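ABC transporter, substrate-binding protein (Clostridium perfringens, PDB 4EDP) probably binds a solute outside the cell membrane and delivers it to an ABC transporter for uptake. Local coordinates at residues Asn197-Lys209 with Val338-Met350. Residues are numbered along the deposited sequence; the frame is centred on the assembly and turned at random.
Sequences NGEAAFKELEALK and VMDQWVNNWNRIM
Phe202 of helix 199-208 fits as a knob into a hole formed by Trp342, Asn345, Trp346 and Ile349 on the C-terminal helix 332-350. The two helices run side by side in the same direction, with segment axes 10.0 Å apart at closest and crossing at -20°. They pack on the outside of one lobe of a fold of the periplasmic binding protein type. Asn345 CB covers one face of the Phe202 ring, 3.7 Å from its centroid, a CH-pi contact. The far edge of that ring meets the face of the Trp342 five-membered ring in a T-shaped pair, with planes at 70°. Val338 CG2 lies against the opposite indole face. In the indole plane, Trp342 NE1 gives a nearly straight hydrogen bond to Asn197 O, 2.9 Å away and reached from above the carbonyl plane. This ties the indole to the turn just before Gly198, the N-cap residue. Ile349 CD1 touches Phe202 CD1 and Glu206 CG, and Leu205 CD1 touches Trp346 CZ3 at 3.7 Å. Trp346 and Met350 also touch Ile170 of strand 168-171. Along the outer side, Gln341 has CG anti to the backbone N (chi1 -180°) and is extended beyond it. Its NE2 donates a bent hydrogen bond to Glu199 OE2 at 3.0 Å, doubtful because Glu199 has two conformers. Lys209 folds back through chi3 and chi4, and its NZ bonds to Ile349 O at 2.6 Å. A water links Glu206 OE2 to Arg348 NH2, weakly on the arginine side. The contact thus has an aromatic and aliphatic centre with polar links along its border, and Lys209 meets a last-turn carbonyl, where its charge would probably suit the helix dipole.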
ATOM      1  N   ASN A 197      17.659   1.610 -14.195  0.50 15.82           N
ATOM      2  CA  ASN A 197      16.744   2.659 -13.774  0.50 15.79           C
ATOM      3  C   ASN A 197      15.335   2.516 -14.373  0.50 15.30           C
ATOM      4  O   ASN A 197      14.549   3.466 -14.344  0.50 16.08           O
ATOM      5  CB  ASN A 197      17.384   4.031 -14.037  0.50 17.68           C
ATOM      6  CG  ASN A 197      18.643   4.242 -13.202  0.50 18.80           C
ATOM      7  OD1 ASN A 197      18.678   3.864 -12.030  0.50 18.15           O
ATOM      8  ND2 ASN A 197      19.674   4.849 -13.791  0.50 16.82           N
ATOM      9  N   GLY A 198      15.021   1.316 -14.880  1.00 13.90           N
ATOM     10  CA  GLY A 198      13.716   1.004 -15.469  1.00 14.31           C
ATOM     11  C   GLY A 198      13.551   1.175 -16.969  1.00 14.65           C
ATOM     12  O   GLY A 198      12.442   1.049 -17.491  1.00 14.28           O
ATOM     13  N   GLU A 199      14.632   1.462 -17.685  0.50 14.30           N
ATOM     14  CA  GLU A 199      14.509   1.665 -19.129  0.50 15.35           C
ATOM     15  C   GLU A 199      13.877   0.465 -19.852  0.50 14.73           C
ATOM     16  O   GLU A 199      12.984   0.641 -20.689  0.50 14.56           O
ATOM     17  CB  GLU A 199      15.858   2.060 -19.728  0.50 16.28           C
ATOM     18  CG  GLU A 199      16.352   3.395 -19.194  0.50 18.74           C
ATOM     19  CD  GLU A 199      15.425   4.547 -19.544  0.50 20.72           C
ATOM     20  OE1 GLU A 199      15.105   4.685 -20.739  0.50 22.70           O
ATOM     21  OE2 GLU A 199      15.045   5.324 -18.634  0.50 20.51           O
ATOM     22  N   ALA A 200      14.306  -0.749 -19.518  1.00 13.96           N
ATOM     23  CA  ALA A 200      13.743  -1.936 -20.156  1.00 14.43           C
ATOM     24  C   ALA A 200      12.276  -2.118 -19.764  1.00 13.64           C
ATOM     25  O   ALA A 200      11.460  -2.525 -20.574  1.00 13.78           O
ATOM     26  CB  ALA A 200      14.556  -3.198 -19.801  1.00 15.42           C
ATOM     27  N   ALA A 201      11.945  -1.769 -18.527  1.00 12.29           N
ATOM     28  CA  ALA A 201      10.572  -1.900 -18.053  1.00 11.89           C
ATOM     29  C   ALA A 201       9.704  -0.974 -18.893  1.00 12.71           C
ATOM     30  O   ALA A 201       8.605  -1.343 -19.309  1.00 12.11           O
ATOM     31  CB  ALA A 201      10.472  -1.548 -16.579  1.00 10.71           C
ATOM     32  N   PHE A 202      10.193   0.238 -19.149  1.00 13.33           N
ATOM     33  CA  PHE A 202       9.408   1.174 -19.937  1.00 13.19           C
ATOM     34  C   PHE A 202       9.242   0.727 -21.379  1.00 13.76           C
ATOM     35  O   PHE A 202       8.181   0.992 -21.968  1.00 14.21           O
ATOM     36  CB  PHE A 202       9.851   2.635 -19.755  1.00 14.81           C
ATOM     37  CG  PHE A 202       9.353   3.233 -18.471  1.00 14.72           C
ATOM     38  CD1 PHE A 202       8.042   3.629 -18.348  1.00 17.39           C
ATOM     39  CD2 PHE A 202      10.183   3.367 -17.377  1.00 18.75           C
ATOM     40  CE1 PHE A 202       7.564   4.156 -17.159  1.00 19.07           C
ATOM     41  CE2 PHE A 202       9.703   3.886 -16.190  1.00 20.55           C
ATOM     42  CZ  PHE A 202       8.392   4.289 -16.091  1.00 19.27           C
ATOM     43  N   LYS A 203      10.225   0.004 -21.931  1.00 13.42           N
ATOM     44  CA  LYS A 203      10.093  -0.533 -23.284  1.00 14.69           C
ATOM     45  C   LYS A 203       8.995  -1.603 -23.288  1.00 14.57           C
ATOM     46  O   LYS A 203       8.259  -1.731 -24.279  1.00 16.28           O
ATOM     47  CB  LYS A 203      11.409  -1.104 -23.815  1.00 15.39           C
ATOM     48  CG  LYS A 203      12.491  -0.071 -24.107  1.00 18.12           C
ATOM     49  CD  LYS A 203      12.096   0.905 -25.213  1.00 24.09           C
ATOM     50  CE  LYS A 203      13.261   1.830 -25.565  1.00 29.53           C
ATOM     51  NZ  LYS A 203      12.934   2.762 -26.689  1.00 35.44           N
ATOM     52  N   GLU A 204       8.872  -2.370 -22.199  1.00 13.59           N
ATOM     53  CA  GLU A 204       7.799  -3.375 -22.107  1.00 13.36           C
ATOM     54  C   GLU A 204       6.449  -2.671 -21.952  1.00 12.61           C
ATOM     55  O   GLU A 204       5.442  -3.136 -22.478  1.00 12.66           O
ATOM     56  CB  GLU A 204       8.022  -4.382 -20.986  1.00 13.55           C
ATOM     57  CG  GLU A 204       9.182  -5.326 -21.219  1.00 16.03           C
ATOM     58  CD  GLU A 204       8.950  -6.300 -22.382  1.00 23.83           C
ATOM     59  OE1 GLU A 204       7.818  -6.431 -22.885  1.00 24.99           O
ATOM     60  OE2 GLU A 204       9.913  -6.959 -22.780  1.00 32.74           O
ATOM     61  N   LEU A 205       6.421  -1.560 -21.241  1.00 13.05           N
ATOM     62  CA  LEU A 205       5.175  -0.789 -21.107  1.00 13.50           C
ATOM     63  C   LEU A 205       4.736  -0.251 -22.478  1.00 15.02           C
ATOM     64  O   LEU A 205       3.532  -0.218 -22.768  1.00 14.02           O
ATOM     65  CB  LEU A 205       5.301   0.308 -20.058  1.00 13.04           C
ATOM     66  CG  LEU A 205       5.383  -0.198 -18.606  1.00 13.25           C
ATOM     67  CD1 LEU A 205       5.755   0.917 -17.668  1.00 14.39           C
ATOM     68  CD2 LEU A 205       4.037  -0.831 -18.172  1.00 15.37           C
ATOM     69  N   GLU A 206       5.682   0.184 -23.316  1.00 14.77           N
ATOM     70  CA  GLU A 206       5.325   0.616 -24.675  1.00 16.48           C
ATOM     71  C   GLU A 206       4.648  -0.538 -25.400  1.00 16.00           C
ATOM     72  O   GLU A 206       3.642  -0.349 -26.116  1.00 15.87           O
ATOM     73  CB  GLU A 206       6.555   1.026 -25.521  1.00 18.60           C
ATOM     74  CG  GLU A 206       7.271   2.226 -25.072  1.00 21.72           C
ATOM     75  CD  GLU A 206       8.416   2.613 -26.016  1.00 28.42           C
ATOM     76  OE1 GLU A 206       8.823   1.795 -26.877  1.00 27.08           O
ATOM     77  OE2 GLU A 206       8.902   3.749 -25.889  1.00 35.51           O
ATOM     78  N   ALA A 207       5.213  -1.736 -25.235  1.00 14.86           N
ATOM     79  CA  ALA A 207       4.683  -2.921 -25.888  1.00 14.82           C
ATOM     80  C   ALA A 207       3.287  -3.291 -25.389  1.00 14.05           C
ATOM     81  O   ALA A 207       2.524  -3.942 -26.102  1.00 13.98           O
ATOM     82  CB  ALA A 207       5.636  -4.108 -25.732  1.00 13.75           C
ATOM     83  N   LEU A 208       2.945  -2.884 -24.172  1.00 11.28           N
ATOM     84  CA  LEU A 208       1.625  -3.207 -23.613  1.00 12.27           C
ATOM     85  C   LEU A 208       0.518  -2.259 -24.104  1.00 12.59           C
ATOM     86  O   LEU A 208      -0.673  -2.571 -23.979  1.00 12.94           O
ATOM     87  CB  LEU A 208       1.703  -3.107 -22.090  1.00 11.74           C
ATOM     88  CG  LEU A 208       0.500  -3.514 -21.261  1.00 11.35           C
ATOM     89  CD1 LEU A 208       0.193  -5.017 -21.481  1.00 12.01           C
ATOM     90  CD2 LEU A 208       0.787  -3.226 -19.784  1.00 10.70           C
ATOM     91  N   LYS A 209       0.916  -1.123 -24.668  1.00 12.92           N
ATOM     92  CA  LYS A 209      -0.028  -0.080 -25.107  1.00 14.44           C
ATOM     93  C   LYS A 209      -1.269  -0.525 -25.866  1.00 13.77           C
ATOM     94  O   LYS A 209      -2.344  -0.023 -25.583  1.00 15.09           O
ATOM     95  CB  LYS A 209       0.657   1.025 -25.902  1.00 16.06           C
ATOM     96  CG  LYS A 209       1.653   1.894 -25.126  1.00 21.18           C
ATOM     97  CD  LYS A 209       2.410   2.860 -26.062  1.00 25.69           C
ATOM     98  CE  LYS A 209       1.492   3.837 -26.798  1.00 29.47           C
ATOM     99  NZ  LYS A 209       0.700   4.720 -25.874  1.00 34.17           N
ATOM    100  N   VAL A 338      14.056   7.899  -8.408  1.00 19.15           N
ATOM    101  CA  VAL A 338      13.865   7.915  -9.851  1.00 19.55           C
ATOM    102  C   VAL A 338      12.419   8.233 -10.270  1.00 19.72           C
ATOM    103  O   VAL A 338      12.098   8.176 -11.443  1.00 18.28           O
ATOM    104  CB  VAL A 338      14.256   6.544 -10.503  1.00 18.64           C
ATOM    105  CG1 VAL A 338      15.767   6.287 -10.395  1.00 22.05           C
ATOM    106  CG2 VAL A 338      13.459   5.365  -9.915  1.00 17.58           C
ATOM    107  N   MET A 339      11.593   8.637  -9.313  0.50 20.89           N
ATOM    108  CA  MET A 339      10.176   8.879  -9.574  0.50 22.12           C
ATOM    109  C   MET A 339       9.908   9.957 -10.635  0.50 22.52           C
ATOM    110  O   MET A 339       9.034   9.781 -11.479  0.50 22.16           O
ATOM    111  CB  MET A 339       9.455   9.217  -8.265  0.50 23.33           C
ATOM    112  CG  MET A 339       7.940   9.030  -8.346  0.50 26.59           C
ATOM    113  SD  MET A 339       7.492   7.314  -8.727  0.50 30.97           S
ATOM    114  CE  MET A 339       5.701   7.472  -8.802  0.50 28.35           C
ATOM    115  N   ASP A 340      10.646  11.064 -10.605  1.00 23.68           N
ATOM    116  CA  ASP A 340      10.433  12.126 -11.590  1.00 24.83           C
ATOM    117  C   ASP A 340      10.682  11.575 -13.003  1.00 23.56           C
ATOM    118  O   ASP A 340       9.922  11.845 -13.941  1.00 24.30           O
ATOM    119  CB  ASP A 340      11.309  13.356 -11.318  1.00 28.00           C
ATOM    120  CG  ASP A 340      10.884  14.120 -10.068  1.00 30.92           C
ATOM    121  OD1 ASP A 340       9.769  13.892  -9.548  1.00 35.22           O
ATOM    122  OD2 ASP A 340      11.671  14.972  -9.612  1.00 38.31           O
ATOM    123  N   GLN A 341      11.733  10.787 -13.141  1.00 22.21           N
ATOM    124  CA  GLN A 341      12.070  10.165 -14.415  1.00 23.64           C
ATOM    125  C   GLN A 341      10.953   9.209 -14.836  1.00 21.55           C
ATOM    126  O   GLN A 341      10.508   9.231 -15.990  1.00 22.88           O
ATOM    127  CB  GLN A 341      13.393   9.404 -14.296  1.00 23.12           C
ATOM    128  CG  GLN A 341      13.865   8.704 -15.571  1.00 28.23           C
ATOM    129  CD  GLN A 341      15.232   8.030 -15.393  1.00 34.30           C
ATOM    130  OE1 GLN A 341      15.953   8.318 -14.446  1.00 38.53           O
ATOM    131  NE2 GLN A 341      15.587   7.131 -16.311  1.00 37.60           N
ATOM    132  N   TRP A 342      10.492   8.397 -13.892  1.00 19.35           N
ATOM    133  CA  TRP A 342       9.421   7.422 -14.156  1.00 17.57           C
ATOM    134  C   TRP A 342       8.127   8.083 -14.592  1.00 17.94           C
ATOM    135  O   TRP A 342       7.507   7.655 -15.564  1.00 18.28           O
ATOM    136  CB  TRP A 342       9.208   6.537 -12.936  1.00 16.23           C
ATOM    137  CG  TRP A 342      10.222   5.438 -12.813  1.00 16.95           C
ATOM    138  CD1 TRP A 342      11.464   5.391 -13.391  1.00 17.83           C
ATOM    139  CD2 TRP A 342      10.141   4.288 -11.953  1.00 13.94           C
ATOM    140  NE1 TRP A 342      12.121   4.247 -13.013  1.00 16.09           N
ATOM    141  CE2 TRP A 342      11.344   3.559 -12.116  1.00 12.48           C
ATOM    142  CE3 TRP A 342       9.161   3.790 -11.097  1.00 13.71           C
ATOM    143  CZ2 TRP A 342      11.580   2.363 -11.451  1.00 11.91           C
ATOM    144  CZ3 TRP A 342       9.396   2.594 -10.432  1.00 13.71           C
ATOM    145  CH2 TRP A 342      10.600   1.901 -10.604  1.00 14.92           C
ATOM    146  N   VAL A 343       7.715   9.119 -13.877  1.00 18.09           N
ATOM    147  CA  VAL A 343       6.515   9.855 -14.243  1.00 19.16           C
ATOM    148  C   VAL A 343       6.646  10.442 -15.661  1.00 21.00           C
ATOM    149  O   VAL A 343       5.730  10.334 -16.464  1.00 20.12           O
ATOM    150  CB  VAL A 343       6.222  10.950 -13.219  1.00 20.71           C
ATOM    151  CG1 VAL A 343       5.126  11.860 -13.718  1.00 22.92           C
ATOM    152  CG2 VAL A 343       5.851  10.313 -11.880  1.00 17.78           C
ATOM    153  N   ASN A 344       7.787  11.062 -15.958  0.60 22.17           N
ATOM    154  CA  ASN A 344       8.016  11.615 -17.293  0.60 24.32           C
ATOM    155  C   ASN A 344       7.905  10.528 -18.361  0.60 23.84           C
ATOM    156  O   ASN A 344       7.178  10.683 -19.343  0.60 25.82           O
ATOM    157  CB  ASN A 344       9.384  12.300 -17.382  0.60 25.51           C
ATOM    158  CG  ASN A 344       9.431  13.624 -16.648  0.60 28.23           C
ATOM    159  OD1 ASN A 344       8.416  14.099 -16.143  0.60 31.30           O
ATOM    160  ND2 ASN A 344      10.609  14.244 -16.611  0.60 28.09           N
ATOM    161  N   ASN A 345       8.620   9.430 -18.159  1.00 23.10           N
ATOM    162  CA  ASN A 345       8.597   8.297 -19.104  1.00 22.46           C
ATOM    163  C   ASN A 345       7.194   7.720 -19.289  1.00 21.76           C
ATOM    164  O   ASN A 345       6.767   7.429 -20.411  1.00 21.99           O
ATOM    165  CB  ASN A 345       9.490   7.162 -18.613  1.00 21.55           C
ATOM    166  CG  ASN A 345      10.973   7.403 -18.859  1.00 28.91           C
ATOM    167  OD1 ASN A 345      11.359   8.208 -19.705  1.00 32.31           O
ATOM    168  ND2 ASN A 345      11.813   6.652 -18.142  1.00 32.73           N
ATOM    169  N   TRP A 346       6.489   7.551 -18.176  1.00 19.74           N
ATOM    170  CA  TRP A 346       5.137   6.978 -18.179  1.00 20.45           C
ATOM    171  C   TRP A 346       4.183   7.841 -18.979  1.00 23.29           C
ATOM    172  O   TRP A 346       3.489   7.350 -19.868  1.00 23.05           O
ATOM    173  CB  TRP A 346       4.626   6.864 -16.746  1.00 18.43           C
ATOM    174  CG  TRP A 346       3.251   6.265 -16.607  1.00 18.75           C
ATOM    175  CD1 TRP A 346       2.048   6.914 -16.738  1.00 19.68           C
ATOM    176  CD2 TRP A 346       2.938   4.906 -16.253  1.00 16.77           C
ATOM    177  NE1 TRP A 346       1.016   6.038 -16.498  1.00 22.22           N
ATOM    178  CE2 TRP A 346       1.535   4.804 -16.190  1.00 18.57           C
ATOM    179  CE3 TRP A 346       3.712   3.775 -15.963  1.00 14.28           C
ATOM    180  CZ2 TRP A 346       0.892   3.609 -15.877  1.00 16.63           C
ATOM    181  CZ3 TRP A 346       3.080   2.588 -15.649  1.00 17.18           C
ATOM    182  CH2 TRP A 346       1.675   2.511 -15.610  1.00 18.67           C
ATOM    183  N   ASN A 347       4.150   9.129 -18.654  1.00 25.30           N
ATOM    184  CA  ASN A 347       3.277  10.059 -19.352  1.00 28.23           C
ATOM    185  C   ASN A 347       3.602  10.155 -20.843  1.00 30.35           C
ATOM    186  O   ASN A 347       2.702  10.237 -21.664  1.00 32.04           O
ATOM    187  CB  ASN A 347       3.313  11.440 -18.685  1.00 29.52           C
ATOM    188  CG  ASN A 347       2.650  11.444 -17.308  1.00 29.13           C
ATOM    189  OD1 ASN A 347       1.833  10.574 -17.005  1.00 30.41           O
ATOM    190  ND2 ASN A 347       2.976  12.435 -16.486  1.00 27.47           N
ATOM    191  N   ARG A 348       4.884  10.151 -21.187  1.00 31.22           N
ATOM    192  CA  ARG A 348       5.304  10.198 -22.582  1.00 33.90           C
ATOM    193  C   ARG A 348       4.759   8.984 -23.326  1.00 33.85           C
ATOM    194  O   ARG A 348       4.285   9.092 -24.455  1.00 34.38           O
ATOM    195  CB  ARG A 348       6.834  10.233 -22.662  1.00 34.21           C
ATOM    196  CG  ARG A 348       7.429  10.148 -24.067  1.00 39.39           C
ATOM    197  CD  ARG A 348       8.950  10.257 -24.012  1.00 42.60           C
ATOM    198  NE  ARG A 348       9.544   9.246 -23.138  1.00 45.33           N
ATOM    199  CZ  ARG A 348       9.850   8.004 -23.511  1.00 47.82           C
ATOM    200  NH1 ARG A 348       9.628   7.598 -24.756  1.00 49.89           N
ATOM    201  NH2 ARG A 348      10.376   7.157 -22.631  1.00 48.13           N
ATOM    202  N   ILE A 349       4.803   7.831 -22.669  1.00 32.31           N
ATOM    203  CA  ILE A 349       4.339   6.574 -23.253  1.00 33.41           C
ATOM    204  C   ILE A 349       2.845   6.349 -23.278  1.00 33.96           C
ATOM    205  O   ILE A 349       2.292   5.940 -24.296  1.00 35.11           O
ATOM    206  CB  ILE A 349       4.880   5.365 -22.466  1.00 31.63           C
ATOM    207  CG1 ILE A 349       6.353   5.157 -22.756  1.00 33.96           C
ATOM    208  CG2 ILE A 349       4.133   4.116 -22.860  1.00 30.95           C
ATOM    209  CD1 ILE A 349       6.935   3.991 -21.982  1.00 32.81           C
ATOM    210  N   MET A 350       2.198   6.573 -22.146  1.00 35.35           N
ATOM    211  CA  MET A 350       0.768   6.322 -22.018  1.00 37.86           C
ATOM    212  C   MET A 350      -0.105   7.522 -22.378  1.00 42.21           C
ATOM    213  O   MET A 350      -1.211   7.353 -22.900  1.00 44.68           O
ATOM    214  CB  MET A 350       0.454   5.895 -20.575  1.00 36.68           C
ATOM    215  CG  MET A 350       1.084   4.571 -20.126  1.00 33.61           C
ATOM    216  SD  MET A 350       0.334   3.128 -20.911  1.00 34.71           S
ATOM    217  CE  MET A 350       1.508   1.841 -20.468  1.00 34.82           C
TER
HETATM  218  O   HOH W   1      10.326   3.837 -23.202  1.00 35.44           O